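Interferon alpha/beta receptor 1 (Mus musculus, PDB 3WCY) pairs with IFNAR2 to form the cell-surface receptor for type I interferons, whose binding switches on JAK-STAT signalling. Local coordinates at residues 102-107 and 119-125. Residues are numbered along the deposited sequence.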
# COMPACT_ATOMS: atom_id res chain seq x y z
N MET A 102 18.97 -10.86 3.61
CA MET A 102 17.59 -11.29 3.78
C MET A 102 17.45 -12.80 3.57
O MET A 102 17.72 -13.29 2.47
CB MET A 102 16.68 -10.56 2.80
CG MET A 102 16.19 -9.25 3.30
SD MET A 102 15.50 -8.29 1.95
CE MET A 102 14.05 -9.21 1.60
N SER A 103 17.00 -13.52 4.62
CA SER A 103 16.77 -14.97 4.54
C SER A 103 15.48 -15.19 3.73
O SER A 103 14.66 -14.27 3.71
CB SER A 103 16.64 -15.57 5.94
OG SER A 103 15.46 -15.13 6.58
N PRO A 104 15.27 -16.32 3.03
CA PRO A 104 14.03 -16.48 2.25
C PRO A 104 12.75 -16.41 3.11
O PRO A 104 12.82 -16.71 4.31
CB PRO A 104 14.20 -17.84 1.57
CG PRO A 104 15.67 -18.13 1.64
CD PRO A 104 16.13 -17.52 2.91
N PRO A 105 11.59 -15.97 2.57
CA PRO A 105 10.38 -15.89 3.41
C PRO A 105 9.77 -17.27 3.70
O PRO A 105 9.84 -18.15 2.84
CB PRO A 105 9.44 -15.01 2.59
CG PRO A 105 9.84 -15.22 1.19
CD PRO A 105 11.31 -15.56 1.18
N GLU A 106 9.20 -17.46 4.90
CA GLU A 106 8.57 -18.73 5.26
C GLU A 106 7.24 -18.86 4.48
O GLU A 106 6.44 -17.91 4.46
CB GLU A 106 8.37 -18.84 6.78
CG GLU A 106 8.05 -20.25 7.27
CD GLU A 106 7.78 -20.39 8.75
OE1 GLU A 106 8.61 -21.03 9.45
OE2 GLU A 106 6.73 -19.89 9.22
N VAL A 107 7.02 -20.01 3.82
CA VAL A 107 5.83 -20.23 2.99
C VAL A 107 5.09 -21.53 3.29
O VAL A 107 5.72 -22.59 3.31
CB VAL A 107 6.09 -19.96 1.47
CG1 VAL A 107 7.48 -20.41 1.04
CG2 VAL A 107 5.02 -20.58 0.58
N HIS A 119 0.64 -18.63 1.88
CA HIS A 119 0.78 -17.92 3.15
C HIS A 119 2.24 -17.57 3.35
O HIS A 119 3.07 -18.43 3.66
CB HIS A 119 0.21 -18.76 4.30
CG HIS A 119 -1.21 -19.20 4.09
ND1 HIS A 119 -2.27 -18.41 4.49
CD2 HIS A 119 -1.69 -20.32 3.51
CE1 HIS A 119 -3.36 -19.08 4.13
NE2 HIS A 119 -3.06 -20.24 3.54
N ILE A 120 2.58 -16.29 3.09
CA ILE A 120 3.94 -15.78 3.20
C ILE A 120 4.17 -15.17 4.58
O ILE A 120 3.40 -14.31 5.03
CB ILE A 120 4.29 -14.78 2.07
CG1 ILE A 120 3.82 -15.26 0.69
CG2 ILE A 120 5.79 -14.46 2.05
CD1 ILE A 120 3.29 -14.17 -0.18
N SER A 121 5.24 -15.60 5.24
CA SER A 121 5.70 -15.04 6.50
C SER A 121 6.98 -14.25 6.15
O SER A 121 7.83 -14.78 5.43
CB SER A 121 6.00 -16.15 7.50
OG SER A 121 5.73 -15.71 8.82
N PRO A 122 7.10 -12.96 6.57
CA PRO A 122 8.29 -12.17 6.21
C PRO A 122 9.59 -12.67 6.86
O PRO A 122 9.50 -13.35 7.89
CB PRO A 122 7.93 -10.76 6.69
CG PRO A 122 6.98 -10.98 7.80
CD PRO A 122 6.17 -12.18 7.42
N PRO A 123 10.79 -12.35 6.30
CA PRO A 123 12.05 -12.79 6.95
C PRO A 123 12.17 -12.31 8.41
O PRO A 123 12.13 -11.11 8.67
CB PRO A 123 13.13 -12.18 6.05
CG PRO A 123 12.47 -11.91 4.76
CD PRO A 123 11.07 -11.55 5.09
N GLY A 124 12.25 -13.26 9.35
CA GLY A 124 12.31 -12.98 10.78
C GLY A 124 11.05 -13.37 11.52
O GLY A 124 9.94 -12.96 11.13
N GLN A 125 11.20 -14.15 12.61
CA GLN A 125 10.07 -14.66 13.42
C GLN A 125 9.97 -14.15 14.91
O GLN A 125 9.99 -14.97 15.82
CB GLN A 125 10.00 -16.21 13.35
CG GLN A 125 9.48 -16.76 12.02
CD GLN A 125 9.20 -18.24 12.10
OE1 GLN A 125 8.08 -18.67 12.41
NE2 GLN A 125 10.20 -19.06 11.81
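Glu106 and Ser121 form an antiparallel hydrogen-bonded pair: Ser121 N donates to Glu106 O at 2.7 Å, while the return bond, Glu106 N to Ser121 O at 3.1 Å, is bent and weak. One residue on, Val107 and Ile120 make a non-hydrogen-bonded pair, where Val107 CA lies 3.4 Å from His119 O in a CA-H...O contact. Ser121 and Glu106 share the more open face, which suits polar side chains; the Glu106 carboxylate salt-bridges Arg108. Beta-branched Val107 and Ile120 suit extended backbone and occupy the buried face. Beyond Glu106 and Ser121, toward the open end, prolines lack an amide hydrogen and cannot continue the ladder as donors; Pro123 CG instead lies 3.4 Å from Ser103 O. On the buried face, Pro105 CB meets Ile120 CG2 at 3.7 Å. The contact closes the open end of the hairpin of strands 106-111 and 116-121 in the second fibronectin type III domain, where Pro105 and Ile120 cover Tyr139 and Val176 of strands 138-145 and 171-179 in the opposing sheet.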